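PDB 7LHV: sulfate transporter 4.1, chloroplastic from Arabidopsis thaliana, which cotransports protons and sulfate across the membrane as a member of the SLC26A/SulP family, and may help regulate sulfate assimilation. Local coordinates for residues Phe95-Met100 with Glu399-Thr404; Ile103-Met108 with Leu409-Ile414; Met108-Ala113 with Tyr126-Ser131; Arg145-Gly150 with Ser392-Asn397; Gln316-Phe321 with Cys417-Leu422. One frame throughout, in Å; residues are numbered along the deposited sequence.

Overall arrangement
From the N terminus, helix 91-119 opens interactions 1, 2 and 3 in turn. Interaction 3 closes first, where the same helix meets its successor, helix 125-141. Interaction 4 then opens at strand 149-150, and interaction 5 much later in the loop between helices 284-300 and 330-358. Closure then follows in quick succession between residues 392 and 422: helix 391-399 completes interaction 4, the loop after it interaction 1, and helix 406-426 interactions 2 and 5. Interactions 3 and 4 are therefore enclosed by both 1 and 2, which cross each other, while 5 crosses 1, 2 and 4. Together they join helices 91-119 and 125-141, the sulfate-binding region, the 316-321 loop and helix 406-426.

Interaction 1. Residues Phe95-Met100 with Glu399-Thr404; sequences FKLDLM and ESEAKT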
# COMPACT_ATOMS: atom_id res chain seq x y z
N PHE A 95 -4.66 -33.68 32.55
CA PHE A 95 -3.45 -34.47 32.34
C PHE A 95 -3.70 -35.57 31.31
O PHE A 95 -2.90 -35.74 30.38
CB PHE A 95 -2.94 -35.05 33.67
CG PHE A 95 -1.61 -35.76 33.56
CD1 PHE A 95 -1.46 -36.93 32.82
CD2 PHE A 95 -0.49 -35.24 34.19
CE1 PHE A 95 -0.24 -37.56 32.73
CE2 PHE A 95 0.74 -35.87 34.10
CZ PHE A 95 0.86 -37.03 33.37
N LYS A 96 -4.79 -36.32 31.46
CA LYS A 96 -5.05 -37.41 30.52
C LYS A 96 -5.29 -36.87 29.12
O LYS A 96 -4.77 -37.42 28.13
CB LYS A 96 -6.22 -38.27 31.01
CG LYS A 96 -7.59 -37.61 31.02
CD LYS A 96 -8.65 -38.54 31.56
CE LYS A 96 -8.95 -39.70 30.61
NZ LYS A 96 -9.57 -39.27 29.33
N LEU A 97 -6.06 -35.78 29.00
CA LEU A 97 -6.32 -35.22 27.68
C LEU A 97 -5.04 -34.70 27.03
O LEU A 97 -4.80 -34.92 25.84
CB LEU A 97 -7.36 -34.12 27.78
CG LEU A 97 -8.76 -34.60 28.17
CD1 LEU A 97 -9.72 -33.43 28.28
CD2 LEU A 97 -9.28 -35.62 27.18
N ASP A 98 -4.20 -34.01 27.80
CA ASP A 98 -2.95 -33.49 27.27
C ASP A 98 -2.00 -34.61 26.87
O ASP A 98 -1.34 -34.52 25.83
CB ASP A 98 -2.28 -32.57 28.30
CG ASP A 98 -2.99 -31.25 28.44
OD1 ASP A 98 -3.76 -30.89 27.53
OD2 ASP A 98 -2.77 -30.56 29.47
N LEU A 99 -1.92 -35.67 27.68
CA LEU A 99 -1.04 -36.78 27.34
C LEU A 99 -1.49 -37.46 26.05
O LEU A 99 -0.67 -37.75 25.17
CB LEU A 99 -1.01 -37.79 28.50
CG LEU A 99 0.00 -38.93 28.40
CD1 LEU A 99 1.42 -38.41 28.59
CD2 LEU A 99 -0.32 -40.01 29.41
N MET A 100 -2.80 -37.72 25.93
CA MET A 100 -3.30 -38.34 24.71
C MET A 100 -3.07 -37.45 23.50
O MET A 100 -2.62 -37.93 22.44
CB MET A 100 -4.78 -38.68 24.86
CG MET A 100 -5.05 -39.90 25.73
SD MET A 100 -3.95 -41.28 25.35
CE MET A 100 -4.43 -41.66 23.67
N GLU A 399 -9.27 -31.66 18.08
CA GLU A 399 -10.26 -32.69 18.42
C GLU A 399 -9.70 -33.77 19.33
O GLU A 399 -10.46 -34.65 19.76
CB GLU A 399 -10.92 -33.37 17.21
CG GLU A 399 -10.06 -34.28 16.35
CD GLU A 399 -9.30 -33.55 15.29
OE1 GLU A 399 -9.19 -32.32 15.40
OE2 GLU A 399 -8.82 -34.20 14.34
N SER A 400 -8.41 -33.75 19.64
CA SER A 400 -7.87 -34.62 20.68
C SER A 400 -8.13 -34.09 22.08
O SER A 400 -7.56 -34.62 23.04
CB SER A 400 -6.37 -34.83 20.47
OG SER A 400 -6.11 -35.39 19.19
N GLU A 401 -8.97 -33.07 22.20
CA GLU A 401 -9.36 -32.49 23.49
C GLU A 401 -8.15 -31.95 24.25
O GLU A 401 -8.08 -32.03 25.48
CB GLU A 401 -10.12 -33.50 24.34
CG GLU A 401 -11.47 -33.92 23.77
CD GLU A 401 -12.47 -32.78 23.74
OE1 GLU A 401 -12.41 -31.92 24.64
OE2 GLU A 401 -13.31 -32.76 22.82
N ALA A 402 -7.19 -31.39 23.52
CA ALA A 402 -6.05 -30.76 24.17
C ALA A 402 -6.50 -29.50 24.89
O ALA A 402 -7.20 -28.66 24.32
CB ALA A 402 -4.97 -30.42 23.14
N LYS A 403 -6.08 -29.35 26.15
CA LYS A 403 -6.53 -28.26 27.00
C LYS A 403 -5.46 -27.21 27.23
O LYS A 403 -5.73 -26.01 27.08
CB LYS A 403 -7.02 -28.81 28.34
CG LYS A 403 -8.21 -29.74 28.23
CD LYS A 403 -9.38 -29.02 27.58
CE LYS A 403 -10.57 -29.94 27.38
NZ LYS A 403 -11.69 -29.25 26.69
N THR A 404 -4.25 -27.61 27.59
CA THR A 404 -3.17 -26.69 27.89
C THR A 404 -2.03 -26.88 26.89
O THR A 404 -2.13 -27.67 25.95
CB THR A 404 -2.67 -26.87 29.32
OG1 THR A 404 -2.05 -28.16 29.45
CG2 THR A 404 -3.82 -26.77 30.30
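The loop leading into helix 406-426 is held against helix 91-119 through one carboxylate, that of Asp98, and illustrates how a buried acid can order a turn ahead of a helix. Asp98 OD1 faces two successive backbone N-H groups: Lys403 N donates to it at 3.1 Å, and Thr404 N adds a weak, almost straight bond. The other oxygen, Asp98 OD2, accepts from Thr404 OG1 at 2.5 Å, the hydroxyl lying above the carboxylate plane. With Thr404 OG1 placed between its own backbone N and carbonyl carbon (chi1 66°), the hydroxyl also reaches Leu406 N in a weak capping bond at the start of the helix. Beside this polar group, Leu97 runs next to Glu401 and points the same way, its CD2 lying 3.6 Å from Glu401 CB. Its other methyl, Leu97 CD1, touches Lys403 CE at 3.7 Å, and Lys403 NZ turns back to Glu401 OE1 in a weak salt bridge. An alanine in place of Asp98 would probably leave Lys403 N, Thr404 N and the Thr404 hydroxyl without this acceptor and set the loop free to shift. Three donors thus converge on a buried carboxylate, and they, with the nearby helix start, would be expected to stabilise its negative charge.

Interaction 2. Residues Ile103-Met108 with Leu409-Ile414; sequences ITVGIM and LITGII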
# COMPACT_ATOMS: atom_id res chain seq x y z
N ILE A 103 0.73 -37.44 22.58
CA ILE A 103 1.14 -38.68 21.93
C ILE A 103 0.63 -38.72 20.50
O ILE A 103 1.36 -39.07 19.56
CB ILE A 103 0.66 -39.90 22.74
CG1 ILE A 103 1.49 -40.06 24.01
CG2 ILE A 103 0.72 -41.16 21.90
CD1 ILE A 103 0.95 -41.10 24.96
N THR A 104 -0.64 -38.35 20.31
CA THR A 104 -1.23 -38.37 18.97
C THR A 104 -0.50 -37.42 18.03
O THR A 104 -0.17 -37.78 16.89
CB THR A 104 -2.71 -37.99 19.08
OG1 THR A 104 -3.40 -38.98 19.86
CG2 THR A 104 -3.34 -37.91 17.72
N VAL A 105 -0.22 -36.20 18.50
CA VAL A 105 0.44 -35.22 17.65
C VAL A 105 1.87 -35.64 17.34
O VAL A 105 2.34 -35.47 16.22
CB VAL A 105 0.38 -33.82 18.30
CG1 VAL A 105 1.33 -32.87 17.60
CG2 VAL A 105 -1.03 -33.29 18.24
N GLY A 106 2.58 -36.20 18.32
CA GLY A 106 3.94 -36.66 18.05
C GLY A 106 3.98 -37.79 17.05
O GLY A 106 4.85 -37.82 16.17
N ILE A 107 3.04 -38.73 17.16
CA ILE A 107 2.96 -39.83 16.20
C ILE A 107 2.67 -39.29 14.80
O ILE A 107 3.27 -39.73 13.82
CB ILE A 107 1.91 -40.86 16.64
CG1 ILE A 107 2.45 -41.70 17.80
CG2 ILE A 107 1.51 -41.76 15.49
CD1 ILE A 107 1.44 -42.65 18.39
N MET A 108 1.76 -38.33 14.70
CA MET A 108 1.48 -37.73 13.39
C MET A 108 2.66 -36.89 12.90
O MET A 108 2.83 -36.72 11.69
CB MET A 108 0.22 -36.87 13.47
CG MET A 108 -0.15 -36.18 12.17
SD MET A 108 -1.38 -34.88 12.39
CE MET A 108 -2.22 -34.96 10.82
N LEU A 409 4.57 -30.02 25.00
CA LEU A 409 5.76 -30.57 25.65
C LEU A 409 5.85 -32.08 25.43
O LEU A 409 6.88 -32.59 24.99
CB LEU A 409 5.75 -30.25 27.14
CG LEU A 409 6.22 -28.87 27.57
CD1 LEU A 409 6.07 -28.71 29.08
CD2 LEU A 409 7.65 -28.63 27.14
N ILE A 410 4.75 -32.79 25.71
CA ILE A 410 4.73 -34.23 25.50
C ILE A 410 5.12 -34.56 24.06
O ILE A 410 5.97 -35.42 23.81
CB ILE A 410 3.35 -34.81 25.86
CG1 ILE A 410 2.99 -34.45 27.30
CG2 ILE A 410 3.33 -36.31 25.65
CD1 ILE A 410 3.81 -35.19 28.33
N THR A 411 4.53 -33.83 23.11
CA THR A 411 4.90 -34.03 21.71
C THR A 411 6.40 -33.90 21.53
O THR A 411 7.05 -34.80 20.98
CB THR A 411 4.16 -33.02 20.82
OG1 THR A 411 2.78 -33.38 20.73
CG2 THR A 411 4.77 -33.00 19.43
N GLY A 412 6.98 -32.82 22.05
CA GLY A 412 8.41 -32.65 21.95
C GLY A 412 9.16 -33.80 22.58
O GLY A 412 10.14 -34.30 22.00
N ILE A 413 8.69 -34.28 23.73
CA ILE A 413 9.34 -35.41 24.38
C ILE A 413 9.36 -36.60 23.44
O ILE A 413 10.40 -37.26 23.27
CB ILE A 413 8.64 -35.75 25.71
CG1 ILE A 413 8.88 -34.64 26.73
CG2 ILE A 413 9.12 -37.08 26.24
CD1 ILE A 413 7.97 -34.72 27.94
N ILE A 414 8.24 -36.86 22.75
CA ILE A 414 8.20 -37.95 21.78
C ILE A 414 9.31 -37.77 20.76
O ILE A 414 10.09 -38.70 20.49
CB ILE A 414 6.82 -38.03 21.11
CG1 ILE A 414 5.73 -38.28 22.16
CG2 ILE A 414 6.80 -39.11 20.05
CD1 ILE A 414 5.98 -39.49 23.02
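Thr411 meets Val105 and Gly106 where two predicted transmembrane helices, 91-119 and 406-426, pack within the membrane domain; their local axes come to 7.9 Å and cross at -42°. From CB the side chain of Thr411 forks. OG1, anti to its carbonyl carbon (chi1 -73°), is turned to helix 91-119, where it lies 3.4 Å from Val105 CB; it is within hydrogen-bonding reach of both Gly102 O and, in its own helix, Ser407 O, which must share its one proton. The methyl branch, Thr411 CG2, sits 3.9 Å from Val105 CG1 and 4.0 Å from Gly106 CA, and it touches Leu109 one turn further on. A valine in place of Thr411 would probably leave Gly102 O without this partner and remove a polar tie between the helices. One turn beyond Thr411, Ile414 faces the same glycine, which has no side chain to hold it off, and its CG2 comes to 4.3 Å from Gly106 CA. Ile410, a residue before Thr411, packs at the N-terminal end of segment 103-108: its CG2 lies 4.2 Å from Ile103 N and 4.5 Å from Ile103 CG1.

Interaction 3. Residues Met108-Ala113 with Tyr126-Ser131; sequences MLVPQA and YGLYSS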
# COMPACT_ATOMS: atom_id res chain seq x y z
N MET A 108 1.76 -38.33 14.70
CA MET A 108 1.48 -37.73 13.39
C MET A 108 2.66 -36.89 12.90
O MET A 108 2.83 -36.72 11.69
CB MET A 108 0.22 -36.87 13.47
CG MET A 108 -0.15 -36.18 12.17
SD MET A 108 -1.38 -34.88 12.39
CE MET A 108 -2.22 -34.96 10.82
N LEU A 109 3.49 -36.38 13.81
CA LEU A 109 4.48 -35.37 13.46
C LEU A 109 5.79 -35.97 12.99
O LEU A 109 6.40 -35.45 12.05
CB LEU A 109 4.71 -34.45 14.66
CG LEU A 109 5.94 -33.54 14.64
CD1 LEU A 109 5.90 -32.58 13.47
CD2 LEU A 109 6.02 -32.77 15.94
N VAL A 110 6.26 -37.04 13.63
CA VAL A 110 7.59 -37.58 13.31
C VAL A 110 7.72 -37.89 11.82
O VAL A 110 8.62 -37.33 11.16
CB VAL A 110 7.90 -38.82 14.17
CG1 VAL A 110 9.17 -39.50 13.67
CG2 VAL A 110 8.04 -38.44 15.63
N PRO A 111 6.85 -38.72 11.22
CA PRO A 111 6.96 -38.94 9.77
C PRO A 111 6.73 -37.69 8.96
O PRO A 111 7.41 -37.48 7.94
CB PRO A 111 5.89 -40.00 9.50
CG PRO A 111 4.90 -39.81 10.56
CD PRO A 111 5.68 -39.44 11.78
N GLN A 112 5.80 -36.83 9.38
CA GLN A 112 5.57 -35.58 8.68
C GLN A 112 6.79 -34.67 8.77
O GLN A 112 7.12 -33.98 7.81
CB GLN A 112 4.33 -34.88 9.22
CG GLN A 112 3.03 -35.37 8.62
CD GLN A 112 1.90 -34.40 8.84
OE1 GLN A 112 1.94 -33.57 9.74
NE2 GLN A 112 0.87 -34.50 8.01
N ALA A 113 7.45 -34.66 9.93
CA ALA A 113 8.65 -33.85 10.08
C ALA A 113 9.74 -34.30 9.12
O ALA A 113 10.36 -33.49 8.43
CB ALA A 113 9.15 -33.90 11.52
N TYR A 126 16.96 -33.23 9.97
CA TYR A 126 16.78 -31.83 10.33
C TYR A 126 15.32 -31.45 10.49
O TYR A 126 15.03 -30.37 11.02
CB TYR A 126 17.47 -30.94 9.29
CG TYR A 126 18.95 -30.84 9.53
CD1 TYR A 126 19.48 -29.87 10.36
CD2 TYR A 126 19.82 -31.76 8.96
CE1 TYR A 126 20.83 -29.80 10.60
CE2 TYR A 126 21.18 -31.69 9.19
CZ TYR A 126 21.68 -30.71 10.02
OH TYR A 126 23.03 -30.64 10.25
N GLY A 127 14.39 -32.29 10.04
CA GLY A 127 13.00 -32.09 10.41
C GLY A 127 12.77 -32.34 11.89
O GLY A 127 12.13 -31.53 12.57
N LEU A 128 13.32 -33.44 12.41
CA LEU A 128 13.13 -33.77 13.82
C LEU A 128 13.71 -32.70 14.72
O LEU A 128 13.09 -32.31 15.72
CB LEU A 128 13.75 -35.13 14.13
CG LEU A 128 13.11 -36.33 13.43
CD1 LEU A 128 13.79 -37.61 13.86
CD2 LEU A 128 11.62 -36.38 13.71
N TYR A 129 14.90 -32.19 14.39
CA TYR A 129 15.45 -31.05 15.11
C TYR A 129 14.47 -29.90 15.11
O TYR A 129 14.20 -29.29 16.15
CB TYR A 129 16.78 -30.62 14.48
CG TYR A 129 17.88 -31.66 14.52
CD1 TYR A 129 17.84 -32.71 15.42
CD2 TYR A 129 18.97 -31.57 13.67
CE1 TYR A 129 18.85 -33.65 15.46
CE2 TYR A 129 19.98 -32.50 13.70
CZ TYR A 129 19.92 -33.54 14.60
OH TYR A 129 20.93 -34.48 14.63
N SER A 130 13.87 -29.61 13.95
CA SER A 130 12.92 -28.52 13.83
C SER A 130 11.65 -28.75 14.63
O SER A 130 10.86 -27.82 14.79
CB SER A 130 12.57 -28.28 12.36
OG SER A 130 11.73 -27.14 12.23
N SER A 131 11.43 -29.97 15.12
CA SER A 131 10.32 -30.26 16.01
C SER A 131 10.75 -30.43 17.46
O SER A 131 9.88 -30.51 18.33
CB SER A 131 9.57 -31.52 15.56
OG SER A 131 9.03 -31.36 14.27
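Ala113 O receives the CA-H of Gly127 in a CA-H...O contact, with 3.6 Å between Gly127 CA and Ala113 O and an angle of 159° at the hydrogen. The approach depends on the glycine, because a CB at this position would point at helix 91-119 and run into that carbonyl. The two elements, helix 91-119 and helix 125-141, follow each other in the chain as a helical hairpin, both predicted to span the membrane, and their local axes lie at 136° with a closest approach of 8.7 Å. Helix 91-119 is kinked in this region, since the nitrogen of Pro111 makes no bond to the turn before. One turn beyond Gly127, Ser131 OG is directed at the apolar side of the first helix: it lies 3.5 Å from Leu109 CD1 and 3.7 Å from Ala113 CB. With CG anti to the backbone N (chi1 165°), the branch point of Leu109 lies on the side of Ser131, and its second methyl, CD2, lies 3.8 Å from Ser131 CB. On another part of the interface Leu128 crosses Val110. Its CD2 meets Val110 CG1 at 4.0 Å and Ala113 CB at 4.1 Å, and thus bridges residues a turn apart. Ala113 is therefore met by three residues, through its carbonyl and its methyl group. Small residues on both helices bring the backbones near, with Ala113 CA and Gly127 CA 4.7 Å apart, and the attraction across the segments comes from a weak CA-H...O contact and apolar packing.

Interaction 4. Residues Arg145-Gly150 with Ser392-Asn397; sequences RQLAIG and SRSAVN. With SO4 (sulfate ion), chain D.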
# COMPACT_ATOMS: atom_id res chain seq x y z
N ARG A 145 -2.87 -22.59 23.29
CA ARG A 145 -2.84 -23.83 24.04
C ARG A 145 -3.11 -25.06 23.18
O ARG A 145 -2.94 -26.18 23.67
CB ARG A 145 -3.86 -23.78 25.19
CG ARG A 145 -3.62 -22.65 26.17
CD ARG A 145 -4.73 -22.56 27.19
NE ARG A 145 -4.63 -21.35 28.00
CZ ARG A 145 -5.55 -20.94 28.86
NH1 ARG A 145 -6.67 -21.63 29.05
NH2 ARG A 145 -5.36 -19.81 29.53
N GLN A 146 -3.52 -24.88 21.93
CA GLN A 146 -3.74 -26.00 21.02
C GLN A 146 -2.87 -25.96 19.78
O GLN A 146 -2.87 -26.93 19.02
CB GLN A 146 -5.21 -26.08 20.59
CG GLN A 146 -6.19 -26.56 21.65
CD GLN A 146 -6.38 -25.57 22.77
OE1 GLN A 146 -6.11 -25.87 23.93
NE2 GLN A 146 -6.86 -24.38 22.43
N LEU A 147 -2.14 -24.87 19.53
CA LEU A 147 -1.33 -24.77 18.33
C LEU A 147 -0.16 -25.73 18.39
O LEU A 147 0.50 -25.87 19.42
CB LEU A 147 -0.83 -23.34 18.14
CG LEU A 147 -0.16 -23.04 16.81
CD1 LEU A 147 -1.19 -22.90 15.72
CD2 LEU A 147 0.69 -21.79 16.90
N ALA A 148 0.11 -26.38 17.26
CA ALA A 148 1.22 -27.32 17.13
C ALA A 148 2.31 -26.69 16.27
O ALA A 148 2.04 -26.23 15.16
CB ALA A 148 0.76 -28.64 16.52
N ILE A 149 3.53 -26.67 16.79
CA ILE A 149 4.66 -25.97 16.19
C ILE A 149 5.61 -26.98 15.58
O ILE A 149 5.96 -27.98 16.22
CB ILE A 149 5.37 -25.08 17.22
CG1 ILE A 149 4.53 -23.84 17.49
CG2 ILE A 149 6.75 -24.68 16.73
CD1 ILE A 149 4.22 -23.06 16.25
N GLY A 150 6.02 -26.74 14.34
CA GLY A 150 6.93 -27.63 13.65
C GLY A 150 7.00 -27.32 12.17
O GLY A 150 6.53 -26.28 11.71
N SER A 392 -2.85 -28.84 9.96
CA SER A 392 -3.28 -30.21 10.21
C SER A 392 -3.04 -30.62 11.66
O SER A 392 -3.93 -31.17 12.32
CB SER A 392 -2.54 -31.16 9.27
OG SER A 392 -2.70 -30.77 7.92
N ARG A 393 -1.83 -30.37 12.16
CA ARG A 393 -1.47 -30.83 13.49
C ARG A 393 -2.22 -30.07 14.57
O ARG A 393 -2.62 -30.65 15.58
CB ARG A 393 0.04 -30.72 13.69
CG ARG A 393 0.83 -31.83 13.03
CD ARG A 393 2.25 -31.86 13.55
NE ARG A 393 2.94 -30.62 13.25
CZ ARG A 393 3.56 -30.36 12.11
NH1 ARG A 393 3.62 -31.25 11.14
NH2 ARG A 393 4.14 -29.17 11.95
N SER A 394 -2.43 -28.76 14.38
CA SER A 394 -3.21 -28.00 15.35
C SER A 394 -4.65 -28.49 15.41
O SER A 394 -5.23 -28.60 16.49
CB SER A 394 -3.17 -26.51 15.01
OG SER A 394 -1.84 -26.05 14.91
N ALA A 395 -5.24 -28.80 14.25
CA ALA A 395 -6.57 -29.39 14.25
C ALA A 395 -6.57 -30.70 15.02
O ALA A 395 -7.31 -30.86 15.99
CB ALA A 395 -7.05 -29.59 12.82
N VAL A 396 -5.67 -31.62 14.65
CA VAL A 396 -5.63 -32.93 15.29
C VAL A 396 -5.47 -32.78 16.80
O VAL A 396 -6.05 -33.54 17.59
CB VAL A 396 -4.50 -33.78 14.68
CG1 VAL A 396 -4.21 -34.99 15.55
CG2 VAL A 396 -4.88 -34.22 13.28
N ASN A 397 -4.69 -31.78 17.23
CA ASN A 397 -4.64 -31.43 18.64
C ASN A 397 -6.00 -30.96 19.15
O ASN A 397 -6.37 -31.24 20.29
CB ASN A 397 -3.58 -30.35 18.86
CG ASN A 397 -2.90 -30.46 20.20
OD1 ASN A 397 -2.82 -31.54 20.77
ND2 ASN A 397 -2.39 -29.35 20.69
S SO4 D . 0.36 -28.20 7.27
O1 SO4 D . -0.82 -28.90 6.78
O2 SO4 D . -0.06 -27.04 8.05
O3 SO4 D . 1.16 -27.74 6.14
O4 SO4 D . 1.16 -29.09 8.10
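Ser394 and Ala148 meet in the close-packed part of this contact, where the chain entering strand 149-150 runs against helix 391-399. Ala148 N donates to Ser394 OG at 3.1 Å in a nearly straight bond. The hydroxyl is anti to its carbonyl carbon (chi1 -55°), which also leaves it hydrogen-bonded to Ser390 O in the preceding turn, and Leu147 CD1 packs beside it. A turn along the helix, Asn397 ND2 donates to Gln146 O at 3.0 Å; the carbonyl oxygen lies almost in the plane of the Asn397 amide, whereas the donor stands above the carbonyl plane. Ala148 CB fills in beside them, 3.6 Å from Arg393 CB. Strand 149-150 pairs antiparallel with strand 388-389, and each strand leads directly into a helix, 153-166 and 391-399; the paired strands and the helix starts behind them form the substrate-site architecture known from SLC26 transporters. Here a bound sulfate lies at those starts, hydrogen-bonded by Phe391 N, Ala153 N and Ser392 OG, the last at 2.9 Å from sulfate O1. The N-terminal ends of the two helices would be expected to offset part of its negative charge. This side is looser: Ser392 is partly exposed and makes no contact with segment 145-150. Arg393 spans the two regions. Its NH2 passes 3.4 Å from Gly150 C and is hydrogen-bonded to Pro151 O, while NH1 has a weak bond to Gln112 OE1. From sulfate O4 that NH1 stands 4.5 Å away, near enough for its positive charge probably to be felt by the anion.

Interaction 5. Residues Gln316-Phe321 with Cys417-Leu422; sequences QGLPTF and CSLLFL
Gln316 stretches out toward Leu420 because its CG stands anti to the backbone N (chi1 -180°) and the chain stays extended beyond it; its NE2 ends 3.3 Å from Leu420 O. Leu318, with CG anti to the carbonyl carbon (chi1 -52°), instead bends its branched end against the same helix. Its CD2 lies 3.9 Å from Leu419 CB, the two side chains crossing at a slant, and its CG is 4.3 Å from Leu420 CD2. Between these residues Gly317 N donates to Leu419 O at 2.9 Å, meeting the oxygen nearly along the C=O axis although the angle at the hydrogen is only 134°. The contact fastens the loop between helices 284-300 and 330-358 to the C-terminal part of helix 406-426, where a wider, pi-type turn spans 418-422 and both Phe421 N and Leu422 N donate to Ser418 O. The backbone of Gly317, with a positive phi, would press a CB against the carbonyl oxygen of Gln316, a shape that a residue with a side chain would adopt only under strain. Further along, Pro319 CD rests 4.2 Å from Leu419 CD1, and Tyr129 of helix 125-141 packs on both residues.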
# COMPACT_ATOMS: atom_id res chain seq x y z
N GLN A 316 22.34 -40.03 15.07
CA GLN A 316 21.64 -40.31 16.31
C GLN A 316 22.08 -39.34 17.39
O GLN A 316 23.27 -39.09 17.56
CB GLN A 316 21.90 -41.75 16.77
CG GLN A 316 21.19 -42.12 18.06
CD GLN A 316 21.52 -43.53 18.52
OE1 GLN A 316 21.85 -44.39 17.71
NE2 GLN A 316 21.42 -43.76 19.82
N GLY A 317 21.11 -38.80 18.13
CA GLY A 317 21.41 -37.93 19.24
C GLY A 317 20.76 -36.57 19.15
O GLY A 317 20.37 -36.13 18.06
N LEU A 318 20.63 -35.89 20.28
CA LEU A 318 20.04 -34.57 20.31
C LEU A 318 20.97 -33.56 19.65
O LEU A 318 22.19 -33.71 19.69
CB LEU A 318 19.75 -34.15 21.75
CG LEU A 318 18.94 -35.14 22.58
CD1 LEU A 318 18.78 -34.63 24.00
CD2 LEU A 318 17.58 -35.39 21.95
N PRO A 319 20.42 -32.52 19.03
CA PRO A 319 21.26 -31.47 18.45
C PRO A 319 22.03 -30.72 19.51
O PRO A 319 21.60 -30.59 20.66
CB PRO A 319 20.26 -30.56 17.73
CG PRO A 319 18.97 -30.81 18.41
CD PRO A 319 18.99 -32.25 18.81
N THR A 320 23.20 -30.21 19.12
CA THR A 320 24.07 -29.46 20.02
C THR A 320 24.02 -27.97 19.70
O THR A 320 23.68 -27.55 18.60
CB THR A 320 25.51 -29.97 19.91
OG1 THR A 320 25.97 -29.86 18.56
CG2 THR A 320 25.60 -31.42 20.36
N PHE A 321 24.37 -27.17 20.71
CA PHE A 321 24.37 -25.72 20.55
C PHE A 321 25.45 -25.29 19.57
O PHE A 321 26.59 -25.74 19.65
CB PHE A 321 24.58 -25.05 21.90
CG PHE A 321 24.39 -23.56 21.87
CD1 PHE A 321 23.14 -23.01 22.11
CD2 PHE A 321 25.45 -22.71 21.61
CE1 PHE A 321 22.95 -21.64 22.08
CE2 PHE A 321 25.27 -21.34 21.58
CZ PHE A 321 24.02 -20.81 21.82
N CYS A 417 12.55 -38.74 22.16
CA CYS A 417 12.69 -40.19 22.22
C CYS A 417 13.17 -40.74 20.88
O CYS A 417 14.11 -41.53 20.82
CB CYS A 417 11.36 -40.83 22.62
SG CYS A 417 10.86 -40.49 24.32
N SER A 418 12.56 -40.27 19.78
CA SER A 418 13.03 -40.68 18.46
C SER A 418 14.50 -40.35 18.30
O SER A 418 15.32 -41.23 17.99
CB SER A 418 12.20 -39.99 17.38
OG SER A 418 10.83 -40.35 17.48
N LEU A 419 14.88 -39.11 18.62
CA LEU A 419 16.26 -38.68 18.44
C LEU A 419 17.22 -39.49 19.30
O LEU A 419 18.43 -39.45 19.07
CB LEU A 419 16.39 -37.19 18.76
CG LEU A 419 15.75 -36.23 17.76
CD1 LEU A 419 15.69 -34.83 18.34
CD2 LEU A 419 16.51 -36.23 16.46
N LEU A 420 16.70 -40.21 20.30
CA LEU A 420 17.54 -41.05 21.12
C LEU A 420 17.42 -42.53 20.78
O LEU A 420 18.36 -43.29 21.04
CB LEU A 420 17.19 -40.86 22.60
CG LEU A 420 17.57 -39.51 23.21
CD1 LEU A 420 16.98 -39.36 24.60
CD2 LEU A 420 19.08 -39.34 23.24
N PHE A 421 16.30 -42.97 20.21
CA PHE A 421 16.09 -44.41 20.11
C PHE A 421 15.62 -44.89 18.75
O PHE A 421 15.89 -46.03 18.36
CB PHE A 421 15.09 -44.86 21.18
CG PHE A 421 15.46 -44.43 22.57
CD1 PHE A 421 16.60 -44.92 23.18
CD2 PHE A 421 14.66 -43.55 23.28
CE1 PHE A 421 16.95 -44.54 24.45
CE2 PHE A 421 15.00 -43.16 24.56
CZ PHE A 421 16.15 -43.65 25.14
N LEU A 422 14.92 -44.04 18.00
CA LEU A 422 14.28 -44.48 16.77
C LEU A 422 15.07 -44.15 15.51
O LEU A 422 14.70 -44.61 14.43
CB LEU A 422 12.88 -43.87 16.66
CG LEU A 422 11.82 -44.38 17.64
CD1 LEU A 422 10.43 -44.16 17.08
CD2 LEU A 422 12.05 -45.84 17.97